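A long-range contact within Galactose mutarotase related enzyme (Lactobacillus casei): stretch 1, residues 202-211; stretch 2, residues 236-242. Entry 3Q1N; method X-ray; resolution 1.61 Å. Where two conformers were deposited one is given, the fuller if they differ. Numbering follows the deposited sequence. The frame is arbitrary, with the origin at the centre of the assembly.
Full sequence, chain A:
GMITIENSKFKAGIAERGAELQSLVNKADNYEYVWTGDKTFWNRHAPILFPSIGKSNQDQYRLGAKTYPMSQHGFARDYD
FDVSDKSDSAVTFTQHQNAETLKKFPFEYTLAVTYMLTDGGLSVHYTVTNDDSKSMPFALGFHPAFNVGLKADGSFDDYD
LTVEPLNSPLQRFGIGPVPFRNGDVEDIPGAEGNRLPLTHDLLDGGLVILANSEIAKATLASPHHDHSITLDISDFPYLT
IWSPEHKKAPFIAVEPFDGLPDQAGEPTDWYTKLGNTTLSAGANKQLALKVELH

Stretch 1 (202-211) LLDGGLVILA
Stretch 2, residues 236-242: FPYLTIW

Two stretches of one chain meet here as neighbouring antiparallel strands, residues 208-210 and 238-242. Their axes approach to 4.5 Å, and their N-to-C directions differ by 159°. The contact buries 566 Å² in all.

Stretch 1 opens in the last part of a helix. Leu202 (phi/psi -70/-51) is t, p and makes no contact. Leu203 (-86/-16) is m, t, and its CB points toward stretch 2. Its CD2 lies 3.8 Å from CG2 of Ile241 and also 3.8 Å from O of Ile241. Leu203 thus packs against the strand from the start of the turn.

A type I beta turn runs from Leu203 to Gly206. It is closed by Gly206 N donating to Leu203 O at 3.0 Å. Asp204 (-65/-20, chi1 m) and Gly205 (-85/7) occupy its corners, out of reach of stretch 2. Gly206 adopts 110/177. At these angles a CB would be jammed against the carbonyl O of Gly205, which by itself calls for glycine.

Leu207 (-51/138) leads into the strand; Leu207 CA lies 4.8 Å from Trp242 CA, but the two form no beta bridge. Its side chain is p, t and starts sideways. Leu207 CB is 3.8 Å from Thr240 CG2. Leu207 CA makes a CA-H...O contact of 3.5 Å with Ile241 O. Leu207 N lies at the edge of the Trp242 ring, 4.4 Å from CD1. Trp242 (-151/139) has chi1 t and chi2 74°.

Val208 (-107/104, chi1 t) faces Ile241 (-108/134) in a hydrogen-bonded pair, CA to CA 5.1 Å. Val208 N donates to Ile241 O at 2.9 Å, almost linear at 178°. Ile241 N returns a bond to Val208 O, also 2.9 Å, at 164°. Val208 O also receives a CA-H...O contact from Thr240 CA at 3.2 Å. Val208 CG1 lies 4.2 Å from Ile241 CD1. Ile241 has chi1 m and chi2 92°, between wells; it was deposited in two conformers.

Ile209 (-97/103; m, t) pairs with Thr240 (-116/135; chi1 m) without hydrogen bonds. Their CA atoms are closer, at 4.2 Å, as expected for such a pair. Both side chains lie on the sheet face opposite Val208, Leu210, Leu239 and Ile241. Ile209 CG2 is 3.4 Å from Thr240 OG1, a buried hydroxyl with no polar partner in the model. Ile209 CG2 also lies 4.0 Å from Tyr238 CB.

Leu210 (-69/129; m, t) forms the next hydrogen-bonded pair with Leu239 (-147/123; t, p), CA to CA 5.2 Å. Leu210 N donates to Leu239 O at 2.8 Å and 156°. Leu210 CG packs 3.8 Å from Ile241 CD1, and Leu210 CD1 is 4.4 Å from Leu239 CD2. Leu210 O receives a CA-H...O contact from Tyr238 CA at 3.5 Å.

Ala211 (-91/-9) leaves the strand with its CB pointing away. Its CA is 5.6 Å from Tyr238 CA. Ala211 O sits at the Tyr238 ring edge, 4.1 Å from CE1. Tyr238 (-128/164) has chi1 m and chi2 -61°.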

# COMPACT_ATOMS: atom_id res chain seq x y z
N LEU A 202 17.12 -8.44 6.54
CA LEU A 202 15.78 -8.90 6.19
C LEU A 202 15.35 -8.35 4.82
O LEU A 202 14.88 -9.09 3.94
CB LEU A 202 14.76 -8.44 7.24
CG LEU A 202 13.27 -8.76 6.97
CD1 LEU A 202 13.00 -10.27 6.97
CD2 LEU A 202 12.33 -7.99 7.93
N LEU A 203 15.48 -7.04 4.63
CA LEU A 203 14.77 -6.40 3.49
C LEU A 203 15.52 -6.43 2.15
O LEU A 203 14.91 -6.20 1.10
CB LEU A 203 14.36 -4.96 3.86
CG LEU A 203 13.35 -4.91 5.01
CD1 LEU A 203 13.24 -3.49 5.53
CD2 LEU A 203 11.96 -5.48 4.58
N ASP A 204 16.81 -6.71 2.17
CA ASP A 204 17.62 -6.67 0.95
C ASP A 204 17.22 -7.72 -0.05
O ASP A 204 17.50 -7.56 -1.24
CB ASP A 204 19.12 -6.77 1.28
CG ASP A 204 19.73 -5.42 1.68
OD1 ASP A 204 19.04 -4.39 1.56
OD2 ASP A 204 20.88 -5.36 2.16
N GLY A 205 16.53 -8.76 0.41
CA GLY A 205 16.01 -9.82 -0.46
C GLY A 205 14.66 -9.52 -1.09
O GLY A 205 14.05 -10.40 -1.73
N GLY A 206 14.16 -8.30 -0.90
CA GLY A 206 12.91 -7.90 -1.50
C GLY A 206 11.80 -7.73 -0.50
O GLY A 206 11.96 -7.96 0.71
N LEU A 207 10.67 -7.30 -1.03
CA LEU A 207 9.48 -7.05 -0.24
C LEU A 207 9.10 -8.26 0.67
O LEU A 207 9.23 -9.43 0.27
CB LEU A 207 8.32 -6.70 -1.18
CG LEU A 207 7.67 -7.78 -2.05
CD1 LEU A 207 6.47 -7.17 -2.75
CD2 LEU A 207 8.65 -8.42 -3.09
N VAL A 208 8.70 -7.96 1.91
CA VAL A 208 8.25 -8.94 2.90
C VAL A 208 6.73 -8.81 3.07
O VAL A 208 6.22 -7.86 3.66
CB VAL A 208 8.96 -8.71 4.26
CG1 VAL A 208 8.45 -9.72 5.34
CG2 VAL A 208 10.50 -8.86 4.09
N ILE A 209 6.00 -9.73 2.48
CA ILE A 209 4.53 -9.70 2.50
C ILE A 209 3.99 -10.59 3.62
O ILE A 209 3.99 -11.80 3.48
CB ILE A 209 3.92 -10.18 1.16
CG1 ILE A 209 4.58 -9.49 -0.02
CG2 ILE A 209 2.40 -9.92 1.18
CD1 ILE A 209 4.17 -10.11 -1.40
N LEU A 210 3.55 -10.00 4.72
CA LEU A 210 3.02 -10.77 5.84
C LEU A 210 1.69 -11.41 5.47
O LEU A 210 0.75 -10.74 4.98
CB LEU A 210 2.81 -9.89 7.09
CG LEU A 210 4.04 -9.15 7.59
CD1 LEU A 210 3.66 -8.34 8.84
CD2 LEU A 210 5.18 -10.08 7.92
N ALA A 211 1.61 -12.71 5.73
CA ALA A 211 0.47 -13.53 5.35
C ALA A 211 -0.60 -13.62 6.43
O ALA A 211 -1.69 -14.15 6.16
CB ALA A 211 0.96 -14.92 5.00
N PHE A 236 -7.53 -5.19 5.56
CA PHE A 236 -6.55 -5.52 4.53
C PHE A 236 -5.92 -6.87 4.91
O PHE A 236 -5.34 -6.98 5.97
CB PHE A 236 -5.49 -4.42 4.41
CG PHE A 236 -5.97 -3.18 3.70
CD1 PHE A 236 -6.72 -2.22 4.37
CD2 PHE A 236 -5.74 -3.01 2.36
CE1 PHE A 236 -7.19 -1.12 3.70
CE2 PHE A 236 -6.19 -1.93 1.69
CZ PHE A 236 -6.98 -0.96 2.37
N PRO A 237 -6.07 -7.89 4.06
CA PRO A 237 -5.58 -9.22 4.44
C PRO A 237 -4.08 -9.31 4.55
O PRO A 237 -3.58 -10.11 5.34
CB PRO A 237 -6.12 -10.14 3.35
CG PRO A 237 -6.42 -9.26 2.20
CD PRO A 237 -6.82 -7.91 2.79
N TYR A 238 -3.33 -8.51 3.80
CA TYR A 238 -1.85 -8.65 3.83
C TYR A 238 -1.20 -7.29 4.09
O TYR A 238 -1.85 -6.25 3.97
CB TYR A 238 -1.36 -9.27 2.51
CG TYR A 238 -2.15 -10.48 2.10
CD1 TYR A 238 -2.20 -11.58 2.91
CD2 TYR A 238 -2.92 -10.48 0.92
CE1 TYR A 238 -2.94 -12.67 2.58
CE2 TYR A 238 -3.67 -11.62 0.58
CZ TYR A 238 -3.62 -12.71 1.42
OH TYR A 238 -4.35 -13.85 1.17
N LEU A 239 0.08 -7.32 4.48
CA LEU A 239 0.81 -6.14 4.89
C LEU A 239 2.24 -6.31 4.47
O LEU A 239 2.89 -7.28 4.90
CB LEU A 239 0.73 -5.93 6.41
CG LEU A 239 1.30 -4.59 6.92
CD1 LEU A 239 0.50 -3.40 6.38
CD2 LEU A 239 1.33 -4.58 8.48
N THR A 240 2.76 -5.37 3.69
CA THR A 240 4.08 -5.54 3.09
C THR A 240 5.09 -4.52 3.59
O THR A 240 4.78 -3.33 3.68
CB THR A 240 3.97 -5.49 1.57
OG1 THR A 240 3.16 -6.59 1.14
CG2 THR A 240 5.33 -5.59 0.90
N ILE A 241 6.28 -5.00 3.92
CA ILE A 241 7.38 -4.13 4.33
C ILE A 241 8.41 -4.11 3.21
O ILE A 241 8.75 -5.16 2.65
CB ILE A 241 8.04 -4.62 5.63
CG1 ILE A 241 6.98 -4.87 6.72
CG2 ILE A 241 9.09 -3.61 6.14
CD1 ILE A 241 6.44 -6.32 6.77
N TRP A 242 8.89 -2.91 2.87
CA TRP A 242 9.84 -2.71 1.74
C TRP A 242 10.74 -1.51 1.98
O TRP A 242 10.32 -0.50 2.52
CB TRP A 242 9.08 -2.51 0.41
CG TRP A 242 9.97 -2.13 -0.70
CD1 TRP A 242 10.86 -2.94 -1.38
CD2 TRP A 242 10.13 -0.83 -1.25
NE1 TRP A 242 11.54 -2.21 -2.32
CE2 TRP A 242 11.10 -0.92 -2.27
CE3 TRP A 242 9.51 0.41 -0.99
CZ2 TRP A 242 11.49 0.20 -3.02
CZ3 TRP A 242 9.87 1.49 -1.75
CH2 TRP A 242 10.87 1.38 -2.75